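Local atomic coordinates of PTS EIIA type-4 domain-containing protein (Streptococcus agalactiae NEM316, PDB entry 4TKZ), a protein that probably carries phosphoryl groups as the cytoplasmic EIIA component of a mannose-type sugar phosphotransferase system, which couples sugar uptake to phosphorylation. Residues K3-H9 against E57-D63; F70-S74 against K86-G90; V52-I58 against Y80-K84. One frame throughout, in Å; residues are numbered along the deposited sequence.

Contact 1. Residues K3-H9 against E57-D63; sequences KIIIVAH and EILVLTD
His-9 and Asp-63 meet through a single carboxylate oxygen. His-9 ND1 donates to Asp-63 OD2 over 2.6 Å along the syn lone pair, with OD2 lying exactly in the ring plane. His-9 N reaches the same OD2 at 3.0 Å, but from above the carboxylate plane, 52° out of it. Two donors thus hold Asp-63 OD2, and the in-plane ND1 bond restrains the ring's rotation. The aspartate is brought there by its first torsion: at 52° Asp-63 CG sits between the backbone N and the carbonyl carbon, 3.6 Å from Ala-8 CB.

Behind the pair, strands 3-9 and 57-62 run parallel, the axes of the two segments 22° apart. Five backbone hydrogen bonds, from Lys-3 N to Glu-57 O (3.0 Å) up to Val-7 N to Leu-61 O (3.0 Å), and a weak sixth from Asp-63 N to Val-7 O join them. Side chains alternate between faces: Ile-4 CG2 lies 3.8 Å from Leu-61 CD1 on one, while Ile-5 CD1 touches Ile-58 CG2 at 3.7 Å on the other. Phe-35 meets the His-9 ring, and Ser-19 of the second subunit bonds His-9 O. Such a His-carboxylate pair at the carboxyl ends of central parallel strands is consistent with the phosphoryl-transfer site of mannose-type EIIA domains.

Contact 2. Residues F70-S74 against K86-G90; sequences FNVSS and KVLSG
The Phe-70 ring presents its CD1-CE1 side to strand 84-89, where CD1 lies 3.8 Å from Val-87 CG1 and, equally, 3.8 Å from Ser-89 CB. Both carbons approach obliquely, neither squarely over a face nor at the rim. Close to the ring plane, at the edge, comes the backbone: CD1 is 4.3 Å from Leu-88 C. One face carries a group from the ring's own helix, Ser-74 OG, which stands above the plane and is offset toward the rim; Asn-71 OD1 lies at the edge, in plane. The ring reaches the strand because chi1 of 176° sets CG trans to the backbone nitrogen.

Val-87 supplies the strand's main apolar contact. Its CG1 meets Ser-74 OG at 3.6 Å and Ser-73 CB at 3.8 Å, while CG2 rests 3.7 Å from the carbonyl oxygen Ser-73 O. No hydrogen bond crosses here. The evidence for the motif is in the axes: helix 70-74 and strand 86-89 pass 8.6 Å apart with directions 165° apart, as expected where the helix of a beta-alpha-beta crossover (strand 57-62, helix 68-76, strand 84-89) folds back over its own sheet.

The small serines keep their hydroxyls occupied within the helix. Ser-74 OG donates to Phe-70 O at 3.0 Å from well above the carbonyl plane (44°), so that this oxygen holds both the hydroxyl and the amide of Ser-74; Ser-73 OG bonds Pro-69 O. Ser-89 OG instead hydrogen-bonds Gly-123 O of the second subunit. Leu-88 and Ser-89 pair there with an antiparallel strand of the second subunit, extending the sheet across the interface, and Phe-127 of that subunit packs on Ser-74 and Val-87.

Contact 3. Residues V52-I58 against Y80-K84; sequences VIDFKEI and YTDKK
Lys-83 runs nearly straight through chi2 and chi3, then bends at chi4 (-55°), and this last turn carries NZ into the type I beta turn from Val-52 to Phe-55. Three carbonyls receive it: Phe-55 O at 2.7 Å from NZ, Val-52 O at 2.9 Å and Ile-53 O at 3.0 Å. Their geometries differ, since NZ is tilted 20° from the carbonyl plane of Val-52 but stands 66° above that of Ile-53. Val-52 O also accepts Phe-55 N, the bond that closes the turn. The ammonium group, probably charged, would be stabilised by these oxygens.

Lys-83 CD lies over one face of the Tyr-80 ring, offset toward the rim. Val-52 CG2 approaches the same ring obliquely, 3.5 Å from Tyr-80 OH. Further along the chain, Lys-84 N donates to Lys-56 O at 2.6 Å and Ile-58 N to Lys-84 O at 2.8 Å, forming the parallel bridge that pairs Glu-57 with Lys-84. These two side chains lie side by side without pairing their charges; Glu-57 OE1 bonds Val-109 N.

The contact thus ties the connection between helix 41-52 and strand 57-62 to the loop after helix 68-76, where strand 84-89 joins the sheet beside strand 57-62.

How the contacts relate
All three contacts reach the same parallel sheet, contact 3 mainly through loops at its end. The centre of contact 1 lies about 2 Å, and that of contact 3 about 14 Å, from the centre of the chain; contacts 1 and 2 are buried, contact 3 partly exposed. Both buried contacts touch the second subunit, contact 2 through more residues. Strand 57-62 serves contacts 1 and 3, which share Glu-57 and Ile-58, while Thr-62 OG1 links contact 1 to contact 2 by a probable hydrogen bond of 2.7 Å to Leu-88 O. Chemistry follows place: backbone pairing and a His-carboxylate bond in contact 1, helix-on-strand packing with no hydrogen bond across it in contact 2, and a lysine held by turn carbonyls in contact 3.

Contact 1. Residues K3-H9 against E57-D63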
# COMPACT_ATOMS: atom_id res chain seq x y z
N LYS A 3 -6.58 -18.28 -2.90
CA LYS A 3 -6.36 -17.69 -1.58
C LYS A 3 -5.40 -16.49 -1.67
O LYS A 3 -4.37 -16.56 -2.34
CB LYS A 3 -5.83 -18.74 -0.60
CG LYS A 3 -5.62 -18.17 0.80
CD LYS A 3 -5.23 -19.23 1.81
CE LYS A 3 -4.89 -18.60 3.15
NZ LYS A 3 -4.90 -19.60 4.26
N ILE A 4 -5.76 -15.40 -0.99
CA ILE A 4 -4.95 -14.18 -0.98
C ILE A 4 -4.25 -14.04 0.36
O ILE A 4 -4.89 -14.00 1.40
CB ILE A 4 -5.84 -12.94 -1.25
CG1 ILE A 4 -6.47 -13.04 -2.63
CG2 ILE A 4 -5.03 -11.64 -1.14
CD1 ILE A 4 -7.51 -11.97 -2.91
N ILE A 5 -2.92 -13.95 0.32
CA ILE A 5 -2.15 -13.81 1.55
C ILE A 5 -1.34 -12.53 1.50
O ILE A 5 -0.55 -12.30 0.57
CB ILE A 5 -1.21 -15.01 1.75
CG1 ILE A 5 -2.00 -16.31 1.71
CG2 ILE A 5 -0.45 -14.89 3.07
CD1 ILE A 5 -1.12 -17.57 1.88
N ILE A 6 -1.53 -11.69 2.51
CA ILE A 6 -0.82 -10.43 2.61
C ILE A 6 0.29 -10.52 3.66
O ILE A 6 0.01 -10.75 4.85
CB ILE A 6 -1.78 -9.30 3.01
CG1 ILE A 6 -2.93 -9.18 2.02
CG2 ILE A 6 -1.04 -7.96 3.09
CD1 ILE A 6 -4.02 -8.19 2.46
N VAL A 7 1.53 -10.34 3.23
CA VAL A 7 2.66 -10.35 4.15
C VAL A 7 3.39 -9.02 4.06
O VAL A 7 3.85 -8.62 2.99
CB VAL A 7 3.67 -11.48 3.81
CG1 VAL A 7 4.58 -11.71 5.00
CG2 VAL A 7 2.92 -12.74 3.43
N ALA A 8 3.50 -8.31 5.19
CA ALA A 8 4.15 -7.01 5.17
C ALA A 8 4.67 -6.60 6.54
O ALA A 8 4.27 -7.15 7.56
CB ALA A 8 3.18 -5.94 4.62
N HIS A 9 5.58 -5.62 6.54
CA HIS A 9 6.20 -5.09 7.75
C HIS A 9 5.20 -4.42 8.69
O HIS A 9 4.31 -3.69 8.24
CB HIS A 9 7.27 -4.06 7.36
CG HIS A 9 8.48 -4.65 6.69
ND1 HIS A 9 8.53 -4.90 5.33
CD2 HIS A 9 9.68 -5.02 7.19
CE1 HIS A 9 9.71 -5.42 5.03
NE2 HIS A 9 10.43 -5.49 6.14
N GLU A 57 -3.95 -22.80 -5.34
CA GLU A 57 -3.82 -21.55 -6.08
C GLU A 57 -3.73 -20.41 -5.07
O GLU A 57 -4.71 -20.12 -4.38
CB GLU A 57 -5.03 -21.35 -6.99
CG GLU A 57 -5.30 -22.52 -7.93
CD GLU A 57 -4.34 -22.56 -9.11
OE1 GLU A 57 -3.59 -21.58 -9.32
OE2 GLU A 57 -4.34 -23.58 -9.83
N ILE A 58 -2.57 -19.77 -4.99
CA ILE A 58 -2.29 -18.81 -3.93
C ILE A 58 -1.62 -17.54 -4.44
O ILE A 58 -0.61 -17.58 -5.15
CB ILE A 58 -1.39 -19.43 -2.83
CG1 ILE A 58 -2.10 -20.61 -2.18
CG2 ILE A 58 -1.00 -18.41 -1.77
CD1 ILE A 58 -1.20 -21.80 -1.93
N LEU A 59 -2.20 -16.39 -4.10
CA LEU A 59 -1.60 -15.13 -4.47
C LEU A 59 -1.07 -14.47 -3.21
O LEU A 59 -1.83 -14.18 -2.29
CB LEU A 59 -2.61 -14.22 -5.18
CG LEU A 59 -2.10 -12.83 -5.56
CD1 LEU A 59 -0.89 -12.89 -6.50
CD2 LEU A 59 -3.21 -12.02 -6.19
N VAL A 60 0.24 -14.23 -3.17
CA VAL A 60 0.86 -13.59 -2.02
C VAL A 60 1.23 -12.14 -2.34
O VAL A 60 2.05 -11.86 -3.23
CB VAL A 60 2.13 -14.32 -1.56
CG1 VAL A 60 2.66 -13.63 -0.31
CG2 VAL A 60 1.83 -15.79 -1.29
N LEU A 61 0.61 -11.22 -1.61
CA LEU A 61 0.86 -9.81 -1.84
C LEU A 61 1.78 -9.27 -0.76
O LEU A 61 1.45 -9.29 0.42
CB LEU A 61 -0.47 -9.05 -1.85
CG LEU A 61 -1.49 -9.70 -2.79
CD1 LEU A 61 -2.82 -8.93 -2.74
CD2 LEU A 61 -0.93 -9.75 -4.21
N THR A 62 2.95 -8.78 -1.16
CA THR A 62 3.92 -8.32 -0.17
C THR A 62 4.28 -6.89 -0.38
O THR A 62 4.14 -6.37 -1.48
CB THR A 62 5.22 -9.13 -0.22
OG1 THR A 62 5.94 -8.81 -1.43
CG2 THR A 62 4.92 -10.62 -0.16
N ASP A 63 4.78 -6.25 0.67
CA ASP A 63 4.94 -4.80 0.62
C ASP A 63 6.07 -4.32 -0.27
O ASP A 63 5.87 -3.43 -1.10
CB ASP A 63 5.05 -4.19 2.03
CG ASP A 63 6.10 -4.83 2.90
OD1 ASP A 63 6.70 -5.86 2.52
OD2 ASP A 63 6.33 -4.30 4.01

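Contact 2. Residues F70-S74 against K86-G90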
# COMPACT_ATOMS: atom_id res chain seq x y z
N PHE A 70 8.80 -10.45 1.24
CA PHE A 70 8.90 -10.84 -0.16
C PHE A 70 9.89 -12.01 -0.28
O PHE A 70 9.61 -13.01 -0.94
CB PHE A 70 9.38 -9.67 -1.01
CG PHE A 70 9.61 -10.01 -2.45
CD1 PHE A 70 8.56 -10.01 -3.36
CD2 PHE A 70 10.88 -10.34 -2.90
CE1 PHE A 70 8.77 -10.34 -4.69
CE2 PHE A 70 11.11 -10.67 -4.22
CZ PHE A 70 10.06 -10.67 -5.12
N ASN A 71 11.04 -11.87 0.38
CA ASN A 71 12.08 -12.90 0.30
C ASN A 71 11.63 -14.27 0.81
O ASN A 71 11.85 -15.30 0.15
CB ASN A 71 13.34 -12.45 1.06
CG ASN A 71 14.05 -11.28 0.40
OD1 ASN A 71 13.79 -10.94 -0.76
ND2 ASN A 71 14.96 -10.65 1.14
N VAL A 72 11.01 -14.29 1.98
CA VAL A 72 10.45 -15.52 2.53
C VAL A 72 9.37 -16.10 1.63
O VAL A 72 9.32 -17.30 1.42
CB VAL A 72 9.87 -15.30 3.94
CG1 VAL A 72 8.95 -16.44 4.34
CG2 VAL A 72 10.98 -15.15 4.96
N SER A 73 8.49 -15.24 1.11
CA SER A 73 7.41 -15.72 0.26
C SER A 73 7.92 -16.30 -1.05
O SER A 73 7.46 -17.36 -1.50
CB SER A 73 6.40 -14.60 -0.00
OG SER A 73 5.89 -14.10 1.23
N SER A 74 8.88 -15.61 -1.66
CA SER A 74 9.46 -16.04 -2.93
C SER A 74 10.16 -17.38 -2.80
O SER A 74 10.03 -18.24 -3.67
CB SER A 74 10.45 -14.99 -3.44
OG SER A 74 9.78 -13.82 -3.84
N LYS A 86 1.90 -17.33 -6.58
CA LYS A 86 2.42 -16.11 -7.17
C LYS A 86 2.78 -15.13 -6.06
O LYS A 86 2.03 -14.97 -5.09
CB LYS A 86 1.38 -15.48 -8.11
CG LYS A 86 1.19 -16.24 -9.42
CD LYS A 86 2.43 -16.11 -10.30
CE LYS A 86 2.14 -16.51 -11.74
NZ LYS A 86 3.38 -16.83 -12.52
N VAL A 87 3.93 -14.48 -6.19
CA VAL A 87 4.41 -13.55 -5.18
C VAL A 87 4.64 -12.18 -5.81
O VAL A 87 5.51 -12.02 -6.68
CB VAL A 87 5.73 -14.04 -4.56
CG1 VAL A 87 6.23 -13.06 -3.50
CG2 VAL A 87 5.55 -15.44 -3.96
N LEU A 88 3.86 -11.19 -5.37
CA LEU A 88 4.05 -9.82 -5.86
C LEU A 88 4.62 -8.92 -4.76
O LEU A 88 4.33 -9.11 -3.58
CB LEU A 88 2.72 -9.22 -6.35
CG LEU A 88 1.85 -10.02 -7.32
CD1 LEU A 88 0.69 -9.14 -7.84
CD2 LEU A 88 2.69 -10.55 -8.47
N SER A 89 5.44 -7.94 -5.16
CA SER A 89 5.79 -6.82 -4.29
C SER A 89 5.01 -5.59 -4.76
O SER A 89 4.35 -5.64 -5.80
CB SER A 89 7.28 -6.53 -4.34
OG SER A 89 7.69 -6.17 -5.65
N GLY A 90 5.09 -4.50 -4.00
CA GLY A 90 4.50 -3.22 -4.39
C GLY A 90 3.06 -3.05 -3.98
O GLY A 90 2.34 -2.24 -4.55

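Contact 3. Residues V52-I58 against Y80-K84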
# COMPACT_ATOMS: atom_id res chain seq x y z
N VAL A 52 -0.63 -22.07 3.61
CA VAL A 52 -0.71 -22.67 2.28
C VAL A 52 -0.95 -24.19 2.25
O VAL A 52 -1.15 -24.75 1.17
CB VAL A 52 0.53 -22.35 1.39
CG1 VAL A 52 0.74 -20.86 1.30
CG2 VAL A 52 1.78 -23.03 1.94
N ILE A 53 -0.94 -24.84 3.41
CA ILE A 53 -1.06 -26.31 3.50
C ILE A 53 -2.12 -26.87 2.55
O ILE A 53 -1.84 -27.77 1.75
CB ILE A 53 -1.46 -26.76 4.92
CG1 ILE A 53 -0.43 -26.30 5.95
CG2 ILE A 53 -1.66 -28.29 4.97
CD1 ILE A 53 -0.86 -26.54 7.40
N ASP A 54 -3.32 -26.32 2.62
CA ASP A 54 -4.47 -26.91 1.96
C ASP A 54 -4.97 -26.09 0.77
O ASP A 54 -6.14 -26.20 0.39
CB ASP A 54 -5.59 -27.10 2.97
CG ASP A 54 -5.21 -28.05 4.09
OD1 ASP A 54 -5.05 -29.24 3.80
OD2 ASP A 54 -5.04 -27.59 5.24
N PHE A 55 -4.10 -25.29 0.18
CA PHE A 55 -4.48 -24.49 -0.98
C PHE A 55 -3.55 -24.73 -2.18
O PHE A 55 -2.35 -24.97 -2.01
CB PHE A 55 -4.58 -23.01 -0.60
CG PHE A 55 -5.67 -22.72 0.39
CD1 PHE A 55 -5.44 -22.85 1.76
CD2 PHE A 55 -6.94 -22.34 -0.04
CE1 PHE A 55 -6.43 -22.61 2.67
CE2 PHE A 55 -7.94 -22.08 0.88
CZ PHE A 55 -7.69 -22.21 2.24
N LYS A 56 -4.12 -24.70 -3.38
CA LYS A 56 -3.39 -25.04 -4.59
C LYS A 56 -3.06 -23.79 -5.42
O LYS A 56 -2.03 -23.73 -6.10
CB LYS A 56 -4.21 -26.04 -5.41
CG LYS A 56 -3.69 -26.36 -6.80
CD LYS A 56 -4.67 -27.29 -7.51
CE LYS A 56 -4.29 -27.54 -8.96
NZ LYS A 56 -5.34 -28.34 -9.67
N GLU A 57 -3.95 -22.80 -5.34
CA GLU A 57 -3.82 -21.55 -6.08
C GLU A 57 -3.73 -20.41 -5.07
O GLU A 57 -4.71 -20.12 -4.38
CB GLU A 57 -5.03 -21.35 -6.99
CG GLU A 57 -5.30 -22.52 -7.93
CD GLU A 57 -4.34 -22.56 -9.11
OE1 GLU A 57 -3.59 -21.58 -9.32
OE2 GLU A 57 -4.34 -23.58 -9.83
N ILE A 58 -2.57 -19.77 -4.99
CA ILE A 58 -2.29 -18.81 -3.93
C ILE A 58 -1.62 -17.54 -4.44
O ILE A 58 -0.61 -17.58 -5.15
CB ILE A 58 -1.39 -19.43 -2.83
CG1 ILE A 58 -2.10 -20.61 -2.18
CG2 ILE A 58 -1.00 -18.41 -1.77
CD1 ILE A 58 -1.20 -21.80 -1.93
N TYR A 80 6.85 -26.23 -3.56
CA TYR A 80 5.73 -27.14 -3.71
C TYR A 80 5.50 -27.45 -5.18
O TYR A 80 5.26 -26.55 -5.99
CB TYR A 80 4.46 -26.51 -3.12
CG TYR A 80 4.56 -26.08 -1.67
CD1 TYR A 80 5.12 -24.85 -1.32
CD2 TYR A 80 4.08 -26.89 -0.65
CE1 TYR A 80 5.19 -24.44 -0.01
CE2 TYR A 80 4.14 -26.48 0.67
CZ TYR A 80 4.70 -25.26 0.98
OH TYR A 80 4.76 -24.86 2.30
N THR A 81 5.56 -28.73 -5.52
CA THR A 81 5.42 -29.21 -6.90
C THR A 81 4.09 -28.84 -7.54
O THR A 81 4.04 -28.38 -8.69
CB THR A 81 5.57 -30.74 -6.95
OG1 THR A 81 6.88 -31.09 -6.50
CG2 THR A 81 5.37 -31.26 -8.36
N ASP A 82 3.00 -29.03 -6.80
CA ASP A 82 1.68 -28.87 -7.40
C ASP A 82 0.90 -27.65 -6.93
O ASP A 82 -0.24 -27.46 -7.34
CB ASP A 82 0.86 -30.14 -7.22
CG ASP A 82 1.35 -31.27 -8.11
OD1 ASP A 82 1.53 -31.04 -9.32
OD2 ASP A 82 1.57 -32.38 -7.58
N LYS A 83 1.50 -26.83 -6.08
CA LYS A 83 0.88 -25.56 -5.72
C LYS A 83 1.29 -24.50 -6.72
O LYS A 83 2.42 -24.48 -7.21
CB LYS A 83 1.31 -25.12 -4.32
CG LYS A 83 0.83 -26.02 -3.20
CD LYS A 83 1.09 -25.37 -1.85
CE LYS A 83 0.71 -26.29 -0.71
NZ LYS A 83 -0.70 -26.75 -0.81
N LYS A 84 0.35 -23.61 -7.03
CA LYS A 84 0.67 -22.43 -7.82
C LYS A 84 0.69 -21.22 -6.89
O LYS A 84 -0.35 -20.79 -6.40
CB LYS A 84 -0.36 -22.25 -8.94
CG LYS A 84 -0.25 -23.30 -10.04
CD LYS A 84 1.04 -23.13 -10.83
CE LYS A 84 1.40 -24.40 -11.61
NZ LYS A 84 2.03 -25.44 -10.73